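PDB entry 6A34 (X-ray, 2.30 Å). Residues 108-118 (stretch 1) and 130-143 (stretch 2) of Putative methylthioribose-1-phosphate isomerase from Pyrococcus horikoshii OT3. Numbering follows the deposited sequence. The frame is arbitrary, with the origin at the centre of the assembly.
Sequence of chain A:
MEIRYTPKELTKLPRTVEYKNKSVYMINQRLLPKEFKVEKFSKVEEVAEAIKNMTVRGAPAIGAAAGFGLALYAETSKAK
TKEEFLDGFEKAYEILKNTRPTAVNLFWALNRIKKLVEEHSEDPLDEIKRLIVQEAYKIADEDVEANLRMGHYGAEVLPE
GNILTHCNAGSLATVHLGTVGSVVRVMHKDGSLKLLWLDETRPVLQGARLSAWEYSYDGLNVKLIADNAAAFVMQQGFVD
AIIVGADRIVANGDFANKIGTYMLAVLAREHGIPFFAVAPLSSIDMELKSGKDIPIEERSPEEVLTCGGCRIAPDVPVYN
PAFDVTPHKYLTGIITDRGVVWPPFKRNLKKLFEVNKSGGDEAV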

# COMPACT_ATOMS: atom_id res chain seq x y z
N TRP A 108 15.73 3.32 -28.78
CA TRP A 108 15.03 3.08 -30.05
C TRP A 108 14.92 4.40 -30.82
O TRP A 108 15.22 4.43 -32.00
N ALA A 109 14.44 5.46 -30.16
CA ALA A 109 14.02 6.67 -30.84
C ALA A 109 15.23 7.36 -31.48
O ALA A 109 15.19 7.73 -32.67
N LEU A 110 16.30 7.51 -30.68
CA LEU A 110 17.50 8.17 -31.10
C LEU A 110 18.15 7.39 -32.24
O LEU A 110 18.52 7.98 -33.23
N ASN A 111 18.30 6.08 -32.05
CA ASN A 111 18.91 5.22 -33.04
C ASN A 111 18.13 5.21 -34.36
O ASN A 111 18.71 5.04 -35.42
N ARG A 112 16.81 5.26 -34.28
CA ARG A 112 15.94 5.33 -35.46
C ARG A 112 16.27 6.58 -36.30
O ARG A 112 16.26 6.52 -37.53
N ILE A 113 16.56 7.70 -35.63
CA ILE A 113 16.84 8.96 -36.32
C ILE A 113 18.29 8.97 -36.83
O ILE A 113 18.53 9.21 -38.01
N LYS A 114 19.25 8.75 -35.93
CA LYS A 114 20.65 8.46 -36.23
C LYS A 114 20.77 7.61 -37.52
O LYS A 114 21.45 8.02 -38.46
N LYS A 115 20.09 6.45 -37.56
CA LYS A 115 20.22 5.50 -38.66
C LYS A 115 19.64 6.12 -39.94
O LYS A 115 20.20 5.93 -41.01
N LEU A 116 18.51 6.82 -39.85
CA LEU A 116 17.91 7.51 -41.02
C LEU A 116 18.89 8.56 -41.59
O LEU A 116 19.01 8.68 -42.79
N VAL A 117 19.60 9.28 -40.72
CA VAL A 117 20.50 10.37 -41.11
C VAL A 117 21.75 9.82 -41.82
O VAL A 117 22.14 10.38 -42.84
N GLU A 118 22.35 8.74 -41.29
CA GLU A 118 23.49 7.98 -41.91
C GLU A 118 23.13 7.42 -43.31
O GLU A 118 23.95 7.39 -44.23
N ARG A 130 14.97 18.14 -42.84
CA ARG A 130 13.54 17.88 -43.01
C ARG A 130 13.20 16.48 -42.48
O ARG A 130 12.17 16.29 -41.84
N LEU A 131 14.07 15.52 -42.79
CA LEU A 131 13.89 14.13 -42.48
C LEU A 131 13.91 13.90 -40.96
O LEU A 131 13.08 13.16 -40.44
N ILE A 132 14.87 14.53 -40.27
CA ILE A 132 15.00 14.40 -38.84
C ILE A 132 13.72 14.86 -38.16
O ILE A 132 13.23 14.20 -37.27
N VAL A 133 13.22 16.04 -38.56
CA VAL A 133 12.08 16.63 -37.91
C VAL A 133 10.88 15.71 -38.16
O VAL A 133 10.08 15.43 -37.23
N GLN A 134 10.76 15.24 -39.41
CA GLN A 134 9.66 14.43 -39.81
C GLN A 134 9.64 13.13 -38.98
O GLN A 134 8.59 12.72 -38.53
N GLU A 135 10.81 12.50 -38.85
CA GLU A 135 10.99 11.31 -38.08
C GLU A 135 10.57 11.51 -36.61
O GLU A 135 9.92 10.62 -36.07
N ALA A 136 10.92 12.64 -35.98
CA ALA A 136 10.57 12.89 -34.59
C ALA A 136 9.04 12.98 -34.45
O ALA A 136 8.47 12.45 -33.50
N TYR A 137 8.36 13.57 -35.45
CA TYR A 137 6.91 13.65 -35.39
C TYR A 137 6.31 12.25 -35.55
O TYR A 137 5.28 11.94 -34.95
N LYS A 138 6.94 11.43 -36.38
CA LYS A 138 6.48 10.09 -36.64
C LYS A 138 6.53 9.24 -35.35
O LYS A 138 5.64 8.47 -35.12
N ILE A 139 7.61 9.38 -34.57
CA ILE A 139 7.79 8.65 -33.34
C ILE A 139 6.64 9.02 -32.38
O ILE A 139 5.97 8.14 -31.86
N ALA A 140 6.38 10.31 -32.22
CA ALA A 140 5.34 10.76 -31.31
C ALA A 140 3.99 10.27 -31.80
O ALA A 140 3.27 9.67 -31.01
N ASP A 141 3.67 10.49 -33.09
CA ASP A 141 2.34 10.21 -33.64
C ASP A 141 2.03 8.70 -33.61
O ASP A 141 0.88 8.33 -33.50
N GLU A 142 3.05 7.86 -33.79
CA GLU A 142 2.90 6.41 -33.76
C GLU A 142 2.44 5.97 -32.36
O GLU A 142 1.67 5.03 -32.23
N ASP A 143 2.98 6.61 -31.32
CA ASP A 143 2.61 6.26 -29.98
C ASP A 143 1.14 6.60 -29.79
O ASP A 143 0.34 5.76 -29.34

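Two helices, 108-118 and 130-143, run nearly antiparallel at 153°, their axes 9.9 Å apart at closest approach. The backbones come nearest where I113 meets I132, CA to CA 6.3 Å, and there the packing is mostly apolar, though E135 lends its aliphatic CG to the wall. I113 (chi1 m, chi2 t) leaves its backbone sideways, but its extended tip swings inward as a knob, filling the hollow among I132, E135, A136 and I139; its CD1 lies 3.9 Å from I139 CD1. Isoleucine suits the pocket: its CD1 arm reaches in to 4.4 Å from A136 CB, and its CG2 branch lies 4.2 Å from I132 CG2. V117 continues the seam, its CG2 3.5 Å from I132 CG1, while L116 (t, p) points toward the partner helix and sets CD2 4.1 Å from L131 CB. Toward the other end, A109 is small enough to leave room for I139, whose CD1 reaches within 3.8 Å of A109 O.

The second knob is polar. R112, all-trans, stretches across the hollow formed by E135, K138, I139 and E142. I139 CG1 covers one face of its guanidinium, while two carboxylates meet the edge: R112 NE donates to E135 OE2 at 2.9 Å, and R112 NH1 and NH2 grip E142 OE1 and OE2 at 2.6 and 2.8 Å. Arginine suits this place because its flat, multidentate head can satisfy both glutamates at once.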

# COMPACT_ATOMS: atom_id res chain seq x y z
CB TRP A 108 13.63 2.48 -29.88
CG TRP A 108 13.57 1.07 -29.36
CD1 TRP A 108 14.53 0.11 -29.43
CD2 TRP A 108 12.42 0.47 -28.72
NE1 TRP A 108 14.08 -1.04 -28.84
CE2 TRP A 108 12.79 -0.85 -28.39
CE3 TRP A 108 11.14 0.93 -28.38
CZ2 TRP A 108 11.91 -1.72 -27.74
CZ3 TRP A 108 10.28 0.07 -27.73
CH2 TRP A 108 10.66 -1.24 -27.42
CB ALA A 109 13.31 7.59 -29.88
CB LEU A 110 18.47 8.29 -29.93
CG LEU A 110 18.05 9.29 -28.86
CD1 LEU A 110 19.07 9.32 -27.73
CD2 LEU A 110 17.84 10.67 -29.46
CB ASN A 111 19.04 3.79 -32.53
CG ASN A 111 20.49 3.46 -32.28
OD1 ASN A 111 21.03 3.77 -31.22
ND2 ASN A 111 21.14 2.91 -33.30
CB ARG A 112 14.48 5.38 -35.00
CG ARG A 112 13.46 5.47 -36.12
CD ARG A 112 12.04 5.33 -35.59
NE ARG A 112 11.03 5.69 -36.59
CZ ARG A 112 9.75 5.49 -36.42
NH1 ARG A 112 9.33 5.04 -35.25
NH2 ARG A 112 8.90 5.73 -37.41
CB ILE A 113 16.53 10.14 -35.40
CG1 ILE A 113 15.02 10.16 -35.11
CG2 ILE A 113 17.05 11.44 -36.01
CD1 ILE A 113 14.58 11.31 -34.25
CB LYS A 114 21.27 7.79 -35.00
CG LYS A 114 22.60 7.09 -35.20
CD LYS A 114 23.78 8.02 -35.32
CE LYS A 114 25.07 7.39 -34.82
NZ LYS A 114 26.20 8.33 -34.99
CB LYS A 115 19.49 4.18 -38.37
CG LYS A 115 20.10 2.92 -38.98
CD LYS A 115 21.09 3.17 -40.12
CE LYS A 115 21.95 1.98 -40.50
NZ LYS A 115 21.46 1.35 -41.75
CB LEU A 116 16.60 8.17 -40.58
CG LEU A 116 15.82 8.88 -41.67
CD1 LEU A 116 15.13 7.86 -42.57
CD2 LEU A 116 14.81 9.84 -41.07
CB VAL A 117 20.89 11.20 -39.88
CG1 VAL A 117 22.07 12.11 -40.18
CG2 VAL A 117 19.72 11.98 -39.34
CB GLU A 118 23.90 6.85 -40.98
CG GLU A 118 24.48 7.33 -39.66
CD GLU A 118 24.99 6.24 -38.71
OE1 GLU A 118 24.55 5.07 -38.84
OE2 GLU A 118 25.83 6.58 -37.85
CB ARG A 130 13.11 17.94 -44.48
CG ARG A 130 11.59 17.98 -44.69
CD ARG A 130 11.14 17.84 -46.14
NE ARG A 130 11.53 16.56 -46.70
CZ ARG A 130 10.95 15.39 -46.42
NH1 ARG A 130 9.86 15.35 -45.67
NH2 ARG A 130 11.48 14.27 -46.89
CB LEU A 131 14.99 13.32 -43.16
CG LEU A 131 14.75 13.01 -44.63
CD1 LEU A 131 16.02 12.48 -45.27
CD2 LEU A 131 13.61 12.03 -44.81
CB ILE A 132 16.18 15.24 -38.32
CG1 ILE A 132 17.53 14.64 -38.73
CG2 ILE A 132 16.09 15.43 -36.81
CD1 ILE A 132 18.67 15.60 -38.55
CB VAL A 133 11.82 18.08 -38.39
CG1 VAL A 133 10.47 18.60 -37.90
CG2 VAL A 133 12.95 19.02 -37.98
CB GLN A 134 9.73 14.13 -41.31
CG GLN A 134 8.66 13.15 -41.79
CD GLN A 134 8.67 12.94 -43.28
OE1 GLN A 134 7.89 13.55 -44.02
NE2 GLN A 134 9.56 12.08 -43.74
CB GLU A 135 12.45 10.84 -38.13
CG GLU A 135 12.58 9.33 -38.05
CD GLU A 135 11.78 8.53 -39.08
OE1 GLU A 135 11.27 9.14 -40.05
OE2 GLU A 135 11.69 7.28 -38.92
CB ALA A 136 11.26 14.13 -34.07
CB TYR A 137 6.32 14.61 -36.42
CG TYR A 137 6.36 16.07 -36.01
CD1 TYR A 137 5.65 16.52 -34.90
CD2 TYR A 137 7.10 16.99 -36.72
CE1 TYR A 137 5.67 17.85 -34.51
CE2 TYR A 137 7.12 18.33 -36.35
CZ TYR A 137 6.42 18.75 -35.24
OH TYR A 137 6.45 20.05 -34.86
CB LYS A 138 7.32 9.44 -37.74
CG LYS A 138 6.76 9.48 -39.16
CD LYS A 138 7.65 8.60 -40.04
CE LYS A 138 7.39 8.67 -41.53
NZ LYS A 138 8.48 7.96 -42.25
CB ILE A 139 9.19 8.91 -32.75
CG1 ILE A 139 10.27 8.32 -33.65
CG2 ILE A 139 9.31 8.38 -31.32
CD1 ILE A 139 11.66 8.85 -33.37
CB ALA A 140 5.36 12.26 -31.15
CB ASP A 141 2.18 10.71 -35.08
CG ASP A 141 2.27 12.22 -35.24
OD1 ASP A 141 2.01 12.93 -34.24
OD2 ASP A 141 2.69 12.67 -36.33
CB GLU A 142 4.21 5.70 -34.10
CG GLU A 142 4.40 5.49 -35.60
CD GLU A 142 5.84 5.33 -36.07
OE1 GLU A 142 6.70 4.94 -35.25
OE2 GLU A 142 6.11 5.62 -37.26
CB ASP A 143 3.44 6.96 -28.91
CG ASP A 143 3.10 6.40 -27.54
OD1 ASP A 143 3.37 5.20 -27.32
OD2 ASP A 143 2.51 7.15 -26.74